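Local coordinates for trehalose synthase regulatory protein (PDB 5HUS) that probably acts as a regulatory subunit in fungal trehalose synthesis, through a C-terminal domain related to the trehalose-phosphatases of the HAD clan, at residues 98-103 with 146-151; 72-77 with 93-98; 111-116 with 202-207; 27-32 with 84-89; 258-263 with 275-280. One frame throughout, in Å; residues are numbered along the deposited sequence.

Interaction 1 of 5, residues 98-103 with 146-151; sequences NGNFVK and DATVRF
N100 and F101 both hold CG anti to the carbonyl carbon, beside the backbone N (chi1 -74° and -51°), and CB of A147 lies where the amide of the one and the ring of the other come together. The methyl is 3.5 Å from CG of N100. It is also 4.0 Å from CE2 of F101, coming obliquely to the ring. D146 adds its CB, 4.1 Å from CZ of F101; the two side chains cross at about a right angle, with the carboxylate plane turned 86° from the ring. On the other flank CG2 of T148 touches ND2 of N100 at 3.7 Å.

No direct hydrogen bond joins the segments. Instead, one water donates both to OD1 of N100 (2.8 Å) and to the carbonyl O of A147 (2.8 Å). The polar ends are tied elsewhere: ND2 of N100 to the carbonyl O of E97, OG1 of T148 to the carboxylate of E97, and D146 in a salt bridge to R79, whose cation also meets the F101 ring. N100 and F101 both face A96, a classic beta bulge that opens strand 101-103. That strand runs in the large sheet between 93-96 and 111-112, whereas 149-152 belongs to the separate four-stranded antiparallel sheet; helix 116-136 covers A147 through L119, and helix 200-213 meets N100 through I200.

Interaction 2 of 5, residues 72-77 with 93-98; sequences YLLSYL and GLIAEN
Y72 lays its ring over G93, whose CA, with no side chain on it, sits 3.8 Å from the ring centroid in a CH-pi contact, 25° off the ring normal. Tight packing continues with L74, where CD1 meets CG2 of I95 at 3.5 Å on the same face as Y72. On the other face CD2 of L73 lies farther from CD2 of L94, at 4.2 Å. The backbones bond in parallel register: L73 N donates to G93 O, S75 N to I95 O, and I95 N to L73 O (2.8 Å), with N in line with the C=O though the N-H...O angle is 145°. These are the two parallel strands of a beta-alpha-beta unit, 69-74 and 93-96, connected by helix 79-86 in the HAD-type core. Past the strands the pairing goes on between loops, N98 N donating to S75 O (2.8 Å) and E97 N to L77 O (2.9 Å). S75 OG accepts from L77 N, an ST turn. Here Y76 and L77 are partly exposed and the side chains meet more loosely; buried N98 lies beside Y76, pointing the same way, its amide 29° from the ring plane and its CG 3.7 Å from CE1 of Y76. OD1 of N98 is held by Q196.

Interaction 3 of 5, residues 111-116 with 202-207; sequences ISLADK and LKAIRL
L113 and L207 reach toward each other tip to tip, CD1 of L113 meeting CD1 of L207 at 4.0 Å. Both have CG anti to the backbone N (chi1 -168° in L113, -179° in L207), which sends the two CG atoms out from their backbones toward each other. The second branch of L113 does the closer work: CD2 presses on the helix backbone, 3.5 Å from N of A204 and 3.6 Å from C of K203. The CB atoms of these two residues complete its seat, that of K203 at 3.8 Å and that of A204 at 4.0 Å. L113 thus straddles one helix surface, one methyl on the peptide between K203 and A204, the other against the side chain one turn further on. I111 makes a lighter touch on the same L207, CG2 to CD1 at 4.4 Å.

Of the K203 side chain, CB is what touches L113; beyond CG the chain is extended and leads away, and NZ bonds to the carbonyl O of Q229. The loop after the strand is held by S112 OG, which donates to the carbonyl O of A114 (2.6 Å). D115 then N-caps helix 116-136 by bonding E118 N. F228 of helix 225-229 touches both leucines. This is apolar packing of helix 200-213 on the end of strand 111-112 and the loop that follows, where the short antiparallel strands 101-103 and 111-112 extend the otherwise parallel sheet of the HAD-type core.

Interaction 4 of 5, residues 27-32 with 84-89; sequences LEISSA and IMFKRY
M85 and F86, from the helix of the beta-alpha-beta unit 69-74, 79-86, 93-96, rest on I29 of the short, weakly bonded strand 28-29. CG2 of I29 is the centre of the contact: SD of M85 lies 3.7 Å from it, the two side chains crossing obliquely, and CZ of F86 lies 4.0 Å away, the methyl approaching the ring at a slant. M85 has CG anti to the carbonyl carbon (chi1 -75°) and an extended chain beyond, which carries CE across the turn that follows the strand. There the methyl meets the carbonyl O of I29 at 3.6 Å, OG of S31 at 3.9 Å and CA of S30 at 4.0 Å. No hydrogen bond joins the segments. The turn that CE touches is an ST turn, S30 OG accepting from A32 N (3.0 Å), and the chain after M85 folds into a type I turn from F86 to Y89. Burial is uneven: I29 and F86 are enclosed, M85 only partly, and S31 sits at the surface. P53 of helix 53-59 touches both I29 and M85, L73 of strand 69-74 lies against I29 and F86, and strand 50-51 pairs in parallel with 28-29.

Interaction 5 of 5, residues 258-263 with 275-280; sequences ANYEYV and TVTLIS
Y260 and T275 bury the most surface in this contact, and T277 follows. In Y260 chi1 (-65°) sets CG beside the backbone N, anti to the carbonyl carbon, and the ring then slants alongside the strand, from T275 at CD1 to T277 at OH. CD1 lies 3.7 Å from CB of T275, CE1 is 3.7 Å from the carbonyl O of V276, and OH ends at T277, unusually near its CB (3.1 Å). The hydroxyl is hydrogen-bonded outside the contact, to the carbonyl O of G251. T275 is turned so that its polar and apolar branches part: OG1, between the backbone N and the carbonyl carbon (chi1 50°), is tied to N264 and to T291 N, while CG2 packs on the helix. That methyl sits 3.6 Å from the carbonyl O of Y260 and 3.8 Å from CG1 of V263; V263 and T275 lie alongside, pointing opposite ways. The segment axes approach to 9.0 Å, their N-to-C directions 160° apart. The helix thus runs nearly antiparallel to the strand that follows it, as in a beta-alpha-beta crossover, here strand 243-250, helix 254-265 and strand 272-278 of the HAD-type core.

From the N terminus, interaction 4 closes a loop from strand 28-29 to helix 79-86, and interaction 2 crosses it, joining strands 69-74 and 93-96, which precede and follow that helix in the chain; L73 and L77 touch I29, F86 and M85. Interaction 1 opens at N98, shared with interaction 2, and ties the start of strand 101-103, next to the edge strand, to the four-stranded sheet. Interaction 3 crosses interaction 1, closing the long loop from strand 111-112 to helix 200-213, whose A204 also meets I95. Interaction 5 follows in series, farther along the large sheet, and N259 links its helix to L74 of interaction 2 and L202 of interaction 3.

Interaction 1 of 5, residues 98-103 with 146-151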
# COMPACT_ATOMS: atom_id res chain seq x y z
N ASN A 98 2.34 -1.75 4.41
CA ASN A 98 1.04 -1.42 3.85
C ASN A 98 0.34 -0.27 4.56
O ASN A 98 -0.87 -0.13 4.45
CB ASN A 98 0.14 -2.66 3.86
CG ASN A 98 -1.00 -2.56 2.88
OD1 ASN A 98 -2.12 -3.01 3.15
ND2 ASN A 98 -0.74 -1.94 1.73
N GLY A 99 1.10 0.56 5.26
CA GLY A 99 0.50 1.73 5.89
C GLY A 99 0.80 1.92 7.36
O GLY A 99 0.54 3.00 7.90
N ASN A 100 1.33 0.90 8.02
CA ASN A 100 1.59 0.99 9.46
C ASN A 100 2.65 2.03 9.80
O ASN A 100 2.67 2.57 10.91
CB ASN A 100 2.00 -0.38 10.01
CG ASN A 100 0.83 -1.32 10.12
OD1 ASN A 100 0.03 -1.23 11.06
ND2 ASN A 100 0.71 -2.22 9.15
N PHE A 101 3.54 2.31 8.86
CA PHE A 101 4.63 3.27 9.07
C PHE A 101 4.82 4.15 7.86
O PHE A 101 4.74 3.68 6.74
CB PHE A 101 5.94 2.54 9.39
CG PHE A 101 5.80 1.52 10.49
CD1 PHE A 101 5.81 1.91 11.82
CD2 PHE A 101 5.65 0.17 10.19
CE1 PHE A 101 5.67 0.97 12.84
CE2 PHE A 101 5.52 -0.77 11.20
CZ PHE A 101 5.53 -0.37 12.53
N VAL A 102 5.07 5.44 8.09
CA VAL A 102 5.21 6.41 7.02
C VAL A 102 6.48 7.23 7.20
O VAL A 102 6.72 7.77 8.29
CB VAL A 102 4.01 7.39 6.96
CG1 VAL A 102 4.28 8.49 5.92
CG2 VAL A 102 2.72 6.64 6.64
N LYS A 103 7.29 7.31 6.15
CA LYS A 103 8.42 8.23 6.15
C LYS A 103 8.17 9.29 5.08
O LYS A 103 8.32 9.05 3.88
CB LYS A 103 9.75 7.49 5.93
CG LYS A 103 10.96 8.41 5.86
CD LYS A 103 12.28 7.63 5.87
CE LYS A 103 12.56 7.05 7.25
NZ LYS A 103 13.92 6.44 7.36
N ASP A 146 6.85 -6.10 11.88
CA ASP A 146 6.64 -5.36 13.12
C ASP A 146 5.16 -5.15 13.42
O ASP A 146 4.77 -5.06 14.59
CB ASP A 146 7.37 -4.02 13.08
CG ASP A 146 8.87 -4.18 12.99
OD1 ASP A 146 9.39 -5.22 13.45
OD2 ASP A 146 9.54 -3.27 12.45
N ALA A 147 4.33 -5.08 12.38
CA ALA A 147 2.91 -4.79 12.54
C ALA A 147 2.03 -5.63 11.61
O ALA A 147 0.83 -5.38 11.49
CB ALA A 147 2.64 -3.30 12.31
N THR A 148 2.63 -6.61 10.96
CA THR A 148 1.88 -7.52 10.10
C THR A 148 2.44 -8.92 10.25
O THR A 148 3.60 -9.10 10.62
CB THR A 148 1.93 -7.09 8.61
OG1 THR A 148 3.27 -6.76 8.24
CG2 THR A 148 1.07 -5.87 8.37
N VAL A 149 1.60 -9.92 10.01
CA VAL A 149 2.04 -11.30 10.04
C VAL A 149 1.53 -11.97 8.77
O VAL A 149 0.38 -11.76 8.36
CB VAL A 149 1.52 -12.06 11.28
CG1 VAL A 149 2.05 -13.49 11.30
CG2 VAL A 149 1.91 -11.32 12.57
N ARG A 150 2.39 -12.75 8.13
CA ARG A 150 2.00 -13.44 6.91
C ARG A 150 2.25 -14.94 7.03
O ARG A 150 3.35 -15.38 7.37
CB ARG A 150 2.73 -12.87 5.69
CG ARG A 150 2.11 -13.27 4.37
CD ARG A 150 2.78 -12.58 3.18
NE ARG A 150 2.47 -11.15 3.10
CZ ARG A 150 1.66 -10.62 2.19
NH1 ARG A 150 1.06 -11.39 1.29
NH2 ARG A 150 1.44 -9.31 2.19
N PHE A 151 1.20 -15.72 6.76
CA PHE A 151 1.26 -17.17 6.82
C PHE A 151 1.40 -17.70 5.40
O PHE A 151 0.45 -17.65 4.62
CB PHE A 151 -0.01 -17.72 7.50
CG PHE A 151 -0.05 -19.22 7.65
CD1 PHE A 151 1.12 -19.96 7.71
CD2 PHE A 151 -1.26 -19.88 7.74
CE1 PHE A 151 1.07 -21.34 7.84
CE2 PHE A 151 -1.32 -21.25 7.87
CZ PHE A 151 -0.15 -21.98 7.92
O HOH W 1 -1.25 -3.71 10.81

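Interaction 2 of 5, residues 72-77 with 93-98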
# COMPACT_ATOMS: atom_id res chain seq x y z
N TYR A 72 5.08 8.78 -3.50
CA TYR A 72 5.21 7.83 -2.38
C TYR A 72 5.09 6.39 -2.85
O TYR A 72 4.22 6.06 -3.65
CB TYR A 72 4.14 8.09 -1.30
CG TYR A 72 4.48 9.27 -0.44
CD1 TYR A 72 4.36 10.57 -0.93
CD2 TYR A 72 4.93 9.09 0.86
CE1 TYR A 72 4.69 11.66 -0.14
CE2 TYR A 72 5.26 10.18 1.66
CZ TYR A 72 5.14 11.45 1.15
OH TYR A 72 5.46 12.53 1.94
N LEU A 73 5.98 5.55 -2.34
CA LEU A 73 5.87 4.11 -2.53
C LEU A 73 5.06 3.47 -1.41
O LEU A 73 5.33 3.72 -0.23
CB LEU A 73 7.27 3.48 -2.57
CG LEU A 73 7.27 1.95 -2.54
CD1 LEU A 73 6.89 1.40 -3.91
CD2 LEU A 73 8.65 1.42 -2.10
N LEU A 74 4.07 2.67 -1.77
CA LEU A 74 3.30 1.89 -0.79
C LEU A 74 3.75 0.45 -0.93
O LEU A 74 3.61 -0.15 -1.99
CB LEU A 74 1.79 2.03 -1.02
CG LEU A 74 0.87 1.16 -0.16
CD1 LEU A 74 1.03 1.46 1.33
CD2 LEU A 74 -0.58 1.32 -0.59
N SER A 75 4.29 -0.09 0.15
CA SER A 75 4.96 -1.39 0.13
C SER A 75 4.58 -2.22 1.34
O SER A 75 4.35 -1.67 2.42
CB SER A 75 6.48 -1.20 0.08
OG SER A 75 7.17 -2.43 0.24
N TYR A 76 4.54 -3.54 1.17
CA TYR A 76 4.33 -4.45 2.29
C TYR A 76 5.58 -4.64 3.14
O TYR A 76 5.51 -5.18 4.24
CB TYR A 76 3.86 -5.82 1.81
CG TYR A 76 2.41 -5.89 1.42
CD1 TYR A 76 1.42 -5.92 2.39
CD2 TYR A 76 2.03 -5.94 0.09
CE1 TYR A 76 0.08 -5.98 2.04
CE2 TYR A 76 0.70 -6.01 -0.27
CZ TYR A 76 -0.27 -6.03 0.71
OH TYR A 76 -1.60 -6.09 0.35
N LEU A 77 6.73 -4.19 2.62
CA LEU A 77 8.00 -4.46 3.27
C LEU A 77 8.18 -3.70 4.58
O LEU A 77 7.60 -2.63 4.78
CB LEU A 77 9.16 -4.13 2.32
CG LEU A 77 9.20 -4.93 1.02
CD1 LEU A 77 10.35 -4.46 0.16
CD2 LEU A 77 9.32 -6.43 1.29
N GLY A 93 8.97 9.24 -1.06
CA GLY A 93 8.30 8.98 0.21
C GLY A 93 8.06 7.49 0.37
O GLY A 93 7.89 6.76 -0.62
N LEU A 94 8.05 7.03 1.61
CA LEU A 94 7.88 5.61 1.88
C LEU A 94 6.71 5.33 2.81
O LEU A 94 6.53 6.00 3.83
CB LEU A 94 9.16 5.02 2.49
CG LEU A 94 10.43 5.20 1.65
CD1 LEU A 94 11.68 4.84 2.47
CD2 LEU A 94 10.38 4.39 0.37
N ILE A 95 5.93 4.31 2.45
CA ILE A 95 4.89 3.80 3.33
C ILE A 95 5.16 2.31 3.52
O ILE A 95 5.11 1.55 2.55
CB ILE A 95 3.47 4.05 2.77
CG1 ILE A 95 3.27 5.53 2.46
CG2 ILE A 95 2.43 3.61 3.77
CD1 ILE A 95 2.02 5.81 1.63
N ALA A 96 5.47 1.90 4.75
CA ALA A 96 5.91 0.54 5.03
C ALA A 96 4.82 -0.31 5.66
O ALA A 96 3.90 0.22 6.30
CB ALA A 96 7.13 0.55 5.95
N GLU A 97 4.93 -1.62 5.47
CA GLU A 97 3.95 -2.60 5.96
C GLU A 97 2.53 -2.16 5.66
O GLU A 97 1.64 -2.17 6.53
CB GLU A 97 4.14 -2.86 7.46
CG GLU A 97 5.52 -3.45 7.78
CD GLU A 97 5.59 -4.12 9.14
OE1 GLU A 97 4.61 -4.80 9.54
OE2 GLU A 97 6.64 -3.99 9.80
N ASN A 98 2.34 -1.75 4.41
CA ASN A 98 1.04 -1.42 3.85
C ASN A 98 0.34 -0.27 4.56
O ASN A 98 -0.87 -0.13 4.45
CB ASN A 98 0.14 -2.66 3.86
CG ASN A 98 -1.00 -2.56 2.88
OD1 ASN A 98 -2.12 -3.01 3.15
ND2 ASN A 98 -0.74 -1.94 1.73

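Interaction 3 of 5, residues 111-116 with 202-207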
# COMPACT_ATOMS: atom_id res chain seq x y z
N ILE A 111 7.07 7.74 10.97
CA ILE A 111 5.86 7.94 11.74
C ILE A 111 5.18 6.61 11.94
O ILE A 111 4.98 5.86 10.99
CB ILE A 111 4.89 8.89 11.04
CG1 ILE A 111 5.50 10.29 10.91
CG2 ILE A 111 3.55 8.93 11.78
CD1 ILE A 111 4.74 11.18 9.95
N SER A 112 4.82 6.30 13.18
CA SER A 112 4.10 5.06 13.45
C SER A 112 2.60 5.33 13.51
O SER A 112 2.08 5.85 14.49
CB SER A 112 4.59 4.43 14.76
OG SER A 112 3.99 3.16 14.95
N LEU A 113 1.91 4.99 12.42
CA LEU A 113 0.46 5.01 12.41
C LEU A 113 -0.06 3.86 13.26
O LEU A 113 -1.08 3.99 13.94
CB LEU A 113 -0.05 4.93 10.97
CG LEU A 113 -1.52 5.21 10.68
CD1 LEU A 113 -2.00 6.48 11.37
CD2 LEU A 113 -1.73 5.31 9.17
N ALA A 114 0.65 2.73 13.22
CA ALA A 114 0.39 1.63 14.12
C ALA A 114 0.60 2.10 15.55
O ALA A 114 1.53 2.86 15.83
CB ALA A 114 1.31 0.44 13.80
N ASP A 115 -0.28 1.68 16.46
CA ASP A 115 -0.12 1.97 17.88
C ASP A 115 0.75 0.91 18.54
O ASP A 115 0.45 -0.27 18.45
CB ASP A 115 -1.49 2.03 18.57
CG ASP A 115 -1.37 2.38 20.02
OD1 ASP A 115 -1.19 3.58 20.31
OD2 ASP A 115 -1.43 1.46 20.87
N LYS A 116 1.83 1.34 19.19
CA LYS A 116 2.79 0.38 19.72
C LYS A 116 2.20 -0.48 20.84
O LYS A 116 2.56 -1.65 20.97
CB LYS A 116 4.05 1.09 20.23
CG LYS A 116 5.21 0.14 20.45
CD LYS A 116 6.49 0.87 20.83
CE LYS A 116 7.72 0.11 20.33
NZ LYS A 116 7.61 -1.36 20.56
N LEU A 202 -5.56 2.74 3.80
CA LEU A 202 -6.40 3.91 3.61
C LEU A 202 -6.01 5.02 4.57
O LEU A 202 -5.93 6.19 4.19
CB LEU A 202 -7.88 3.56 3.80
CG LEU A 202 -8.66 2.93 2.64
CD1 LEU A 202 -8.10 1.59 2.23
CD2 LEU A 202 -10.13 2.79 3.03
N LYS A 203 -5.76 4.65 5.82
CA LYS A 203 -5.38 5.63 6.84
C LYS A 203 -4.02 6.25 6.53
O LYS A 203 -3.82 7.44 6.78
CB LYS A 203 -5.39 4.99 8.23
CG LYS A 203 -6.78 4.54 8.65
CD LYS A 203 -6.83 4.06 10.09
CE LYS A 203 -8.24 3.64 10.47
NZ LYS A 203 -8.33 3.19 11.89
N ALA A 204 -3.11 5.46 5.97
CA ALA A 204 -1.80 5.99 5.60
C ALA A 204 -1.90 6.97 4.43
O ALA A 204 -1.26 8.01 4.42
CB ALA A 204 -0.83 4.86 5.26
N ILE A 205 -2.72 6.62 3.44
CA ILE A 205 -2.92 7.50 2.30
C ILE A 205 -3.53 8.81 2.78
O ILE A 205 -3.09 9.89 2.40
CB ILE A 205 -3.81 6.84 1.23
CG1 ILE A 205 -3.04 5.70 0.55
CG2 ILE A 205 -4.26 7.89 0.18
CD1 ILE A 205 -3.87 4.86 -0.40
N ARG A 206 -4.52 8.72 3.66
CA ARG A 206 -5.16 9.91 4.21
C ARG A 206 -4.16 10.76 4.98
O ARG A 206 -4.18 11.98 4.89
CB ARG A 206 -6.33 9.52 5.12
CG ARG A 206 -6.97 10.71 5.83
CD ARG A 206 -8.17 10.29 6.66
NE ARG A 206 -7.81 9.44 7.79
CZ ARG A 206 -8.69 8.92 8.64
NH1 ARG A 206 -9.98 9.17 8.50
NH2 ARG A 206 -8.27 8.14 9.63
N LEU A 207 -3.26 10.11 5.72
CA LEU A 207 -2.24 10.83 6.48
C LEU A 207 -1.27 11.57 5.56
O LEU A 207 -0.97 12.75 5.76
CB LEU A 207 -1.47 9.85 7.39
CG LEU A 207 -0.36 10.38 8.30
CD1 LEU A 207 -0.19 9.46 9.50
CD2 LEU A 207 0.98 10.51 7.57

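Interaction 4 of 5, residues 27-32 with 84-89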
# COMPACT_ATOMS: atom_id res chain seq x y z
N LEU A 27 3.81 -0.75 -5.47
CA LEU A 27 4.64 -1.56 -6.34
C LEU A 27 5.41 -2.61 -5.55
O LEU A 27 5.74 -2.39 -4.38
CB LEU A 27 5.63 -0.69 -7.11
CG LEU A 27 5.07 0.44 -7.96
CD1 LEU A 27 6.19 1.29 -8.53
CD2 LEU A 27 4.20 -0.12 -9.08
N GLU A 28 5.68 -3.74 -6.18
CA GLU A 28 6.54 -4.76 -5.59
C GLU A 28 7.99 -4.39 -5.88
O GLU A 28 8.43 -4.44 -7.02
CB GLU A 28 6.21 -6.14 -6.16
CG GLU A 28 4.79 -6.60 -5.87
CD GLU A 28 4.63 -7.18 -4.47
OE1 GLU A 28 5.15 -8.29 -4.22
OE2 GLU A 28 4.00 -6.52 -3.62
N ILE A 29 8.71 -3.99 -4.84
CA ILE A 29 10.10 -3.58 -5.01
C ILE A 29 11.01 -4.72 -4.58
O ILE A 29 10.82 -5.31 -3.52
CB ILE A 29 10.40 -2.31 -4.20
CG1 ILE A 29 9.46 -1.18 -4.63
CG2 ILE A 29 11.84 -1.88 -4.37
CD1 ILE A 29 9.59 -0.79 -6.08
N SER A 30 12.00 -5.04 -5.41
CA SER A 30 12.91 -6.14 -5.12
C SER A 30 14.31 -5.82 -5.60
O SER A 30 14.48 -5.28 -6.69
CB SER A 30 12.41 -7.44 -5.76
OG SER A 30 13.38 -8.47 -5.67
N SER A 31 15.31 -6.17 -4.80
CA SER A 31 16.70 -5.99 -5.20
C SER A 31 17.23 -7.23 -5.91
O SER A 31 18.39 -7.26 -6.34
CB SER A 31 17.57 -5.66 -3.99
OG SER A 31 17.20 -4.41 -3.42
N ALA A 32 16.38 -8.24 -6.04
CA ALA A 32 16.75 -9.48 -6.74
C ALA A 32 17.13 -9.23 -8.18
O ALA A 32 16.63 -8.31 -8.82
CB ALA A 32 15.60 -10.47 -6.68
N ILE A 84 17.09 0.29 3.84
CA ILE A 84 18.26 -0.21 3.11
C ILE A 84 18.11 0.06 1.61
O ILE A 84 19.04 0.54 0.95
CB ILE A 84 18.47 -1.72 3.35
CG1 ILE A 84 19.05 -1.95 4.76
CG2 ILE A 84 19.38 -2.32 2.28
CD1 ILE A 84 19.05 -3.40 5.20
N MET A 85 16.92 -0.21 1.07
CA MET A 85 16.68 -0.03 -0.35
C MET A 85 16.79 1.40 -0.82
O MET A 85 17.33 1.66 -1.90
CB MET A 85 15.30 -0.56 -0.72
CG MET A 85 15.19 -2.07 -0.78
SD MET A 85 13.49 -2.54 -1.12
CE MET A 85 13.70 -4.23 -1.68
N PHE A 86 16.27 2.34 -0.03
CA PHE A 86 16.09 3.70 -0.53
C PHE A 86 16.94 4.74 0.21
O PHE A 86 16.68 5.93 0.10
CB PHE A 86 14.61 4.08 -0.47
CG PHE A 86 13.77 3.37 -1.49
CD1 PHE A 86 13.66 3.86 -2.77
CD2 PHE A 86 13.13 2.18 -1.17
CE1 PHE A 86 12.91 3.19 -3.72
CE2 PHE A 86 12.37 1.51 -2.11
CZ PHE A 86 12.27 2.01 -3.39
N LYS A 87 17.96 4.28 0.93
CA LYS A 87 18.83 5.17 1.70
C LYS A 87 19.44 6.27 0.84
O LYS A 87 19.60 7.40 1.29
CB LYS A 87 19.94 4.37 2.39
CG LYS A 87 20.91 3.65 1.46
CD LYS A 87 22.05 2.98 2.25
CE LYS A 87 23.05 2.31 1.32
NZ LYS A 87 24.13 1.57 2.06
N ARG A 88 19.75 5.94 -0.41
CA ARG A 88 20.37 6.89 -1.33
C ARG A 88 19.33 7.71 -2.09
O ARG A 88 19.68 8.58 -2.89
CB ARG A 88 21.29 6.17 -2.31
CG ARG A 88 22.42 5.41 -1.63
CD ARG A 88 23.53 5.05 -2.60
NE ARG A 88 24.82 5.57 -2.15
CZ ARG A 88 25.63 6.30 -2.90
NH1 ARG A 88 25.31 6.59 -4.15
NH2 ARG A 88 26.78 6.74 -2.40
N TYR A 89 18.06 7.43 -1.85
CA TYR A 89 16.99 8.07 -2.62
C TYR A 89 15.94 8.75 -1.74
O TYR A 89 14.79 8.31 -1.69
CB TYR A 89 16.32 7.04 -3.52
CG TYR A 89 17.29 6.27 -4.39
CD1 TYR A 89 18.04 6.91 -5.37
CD2 TYR A 89 17.44 4.90 -4.24
CE1 TYR A 89 18.92 6.21 -6.17
CE2 TYR A 89 18.33 4.18 -5.04
CZ TYR A 89 19.06 4.85 -6.00
OH TYR A 89 19.94 4.14 -6.79

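Interaction 5 of 5, residues 258-263 with 275-280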
# COMPACT_ATOMS: atom_id res chain seq x y z
N ALA A 258 -9.67 -1.44 -2.28
CA ALA A 258 -10.07 -0.50 -1.25
C ALA A 258 -9.41 0.85 -1.49
O ALA A 258 -10.03 1.90 -1.31
CB ALA A 258 -9.74 -1.02 0.13
N ASN A 259 -8.14 0.82 -1.89
CA ASN A 259 -7.43 2.06 -2.21
C ASN A 259 -8.00 2.76 -3.44
O ASN A 259 -8.11 3.99 -3.46
CB ASN A 259 -5.94 1.79 -2.39
CG ASN A 259 -5.26 1.36 -1.09
OD1 ASN A 259 -5.75 1.66 -0.00
ND2 ASN A 259 -4.14 0.67 -1.20
N TYR A 260 -8.35 2.00 -4.48
CA TYR A 260 -8.93 2.61 -5.68
C TYR A 260 -10.24 3.32 -5.33
O TYR A 260 -10.46 4.46 -5.71
CB TYR A 260 -9.21 1.58 -6.78
CG TYR A 260 -7.99 0.92 -7.36
CD1 TYR A 260 -6.85 1.65 -7.68
CD2 TYR A 260 -7.97 -0.45 -7.58
CE1 TYR A 260 -5.73 1.03 -8.21
CE2 TYR A 260 -6.86 -1.08 -8.10
CZ TYR A 260 -5.75 -0.34 -8.41
OH TYR A 260 -4.65 -0.99 -8.93
N GLU A 261 -11.10 2.62 -4.61
CA GLU A 261 -12.38 3.19 -4.23
C GLU A 261 -12.21 4.45 -3.39
O GLU A 261 -12.94 5.43 -3.57
CB GLU A 261 -13.21 2.14 -3.49
CG GLU A 261 -13.66 0.99 -4.37
CD GLU A 261 -14.38 -0.10 -3.60
OE1 GLU A 261 -14.79 0.16 -2.45
OE2 GLU A 261 -14.54 -1.22 -4.14
N TYR A 262 -11.23 4.44 -2.48
CA TYR A 262 -10.97 5.61 -1.64
C TYR A 262 -10.46 6.79 -2.46
O TYR A 262 -10.96 7.91 -2.31
CB TYR A 262 -9.96 5.27 -0.53
CG TYR A 262 -9.57 6.47 0.30
CD1 TYR A 262 -10.54 7.28 0.89
CD2 TYR A 262 -8.24 6.81 0.50
CE1 TYR A 262 -10.19 8.39 1.65
CE2 TYR A 262 -7.88 7.91 1.26
CZ TYR A 262 -8.86 8.70 1.83
OH TYR A 262 -8.51 9.80 2.59
N VAL A 263 -9.47 6.56 -3.32
CA VAL A 263 -8.92 7.64 -4.12
C VAL A 263 -9.97 8.15 -5.11
O VAL A 263 -10.05 9.35 -5.35
CB VAL A 263 -7.64 7.19 -4.87
CG1 VAL A 263 -7.18 8.26 -5.84
CG2 VAL A 263 -6.55 6.90 -3.84
N THR A 275 -7.08 6.69 -10.83
CA THR A 275 -6.68 5.37 -10.37
C THR A 275 -6.31 4.53 -11.59
O THR A 275 -7.02 4.54 -12.60
CB THR A 275 -7.78 4.69 -9.56
OG1 THR A 275 -9.01 4.74 -10.30
CG2 THR A 275 -7.98 5.39 -8.22
N VAL A 276 -5.21 3.80 -11.49
CA VAL A 276 -4.75 2.96 -12.59
C VAL A 276 -4.20 1.65 -12.04
O VAL A 276 -3.49 1.63 -11.03
CB VAL A 276 -3.69 3.68 -13.45
CG1 VAL A 276 -2.56 4.23 -12.58
CG2 VAL A 276 -3.14 2.74 -14.52
N THR A 277 -4.56 0.54 -12.68
CA THR A 277 -4.09 -0.76 -12.24
C THR A 277 -3.20 -1.41 -13.29
O THR A 277 -3.40 -1.21 -14.49
CB THR A 277 -5.25 -1.72 -11.91
OG1 THR A 277 -4.71 -2.95 -11.41
CG2 THR A 277 -6.10 -2.01 -13.14
N LEU A 278 -2.21 -2.15 -12.82
CA LEU A 278 -1.43 -3.03 -13.66
C LEU A 278 -2.28 -4.23 -14.06
O LEU A 278 -2.90 -4.86 -13.21
CB LEU A 278 -0.16 -3.49 -12.94
CG LEU A 278 0.92 -2.42 -12.78
CD1 LEU A 278 1.91 -2.80 -11.69
CD2 LEU A 278 1.64 -2.22 -14.10
N ILE A 279 -2.32 -4.52 -15.36
CA ILE A 279 -3.09 -5.65 -15.86
C ILE A 279 -2.18 -6.56 -16.68
O ILE A 279 -1.11 -6.15 -17.13
CB ILE A 279 -4.28 -5.20 -16.72
CG1 ILE A 279 -3.79 -4.46 -17.97
CG2 ILE A 279 -5.21 -4.32 -15.92
CD1 ILE A 279 -4.91 -3.90 -18.82
N SER A 280 -2.61 -7.80 -16.88
CA SER A 280 -1.79 -8.77 -17.58
C SER A 280 -2.61 -9.78 -18.37
O SER A 280 -3.83 -9.70 -18.44
CB SER A 280 -0.89 -9.52 -16.59
OG SER A 280 -1.66 -10.41 -15.80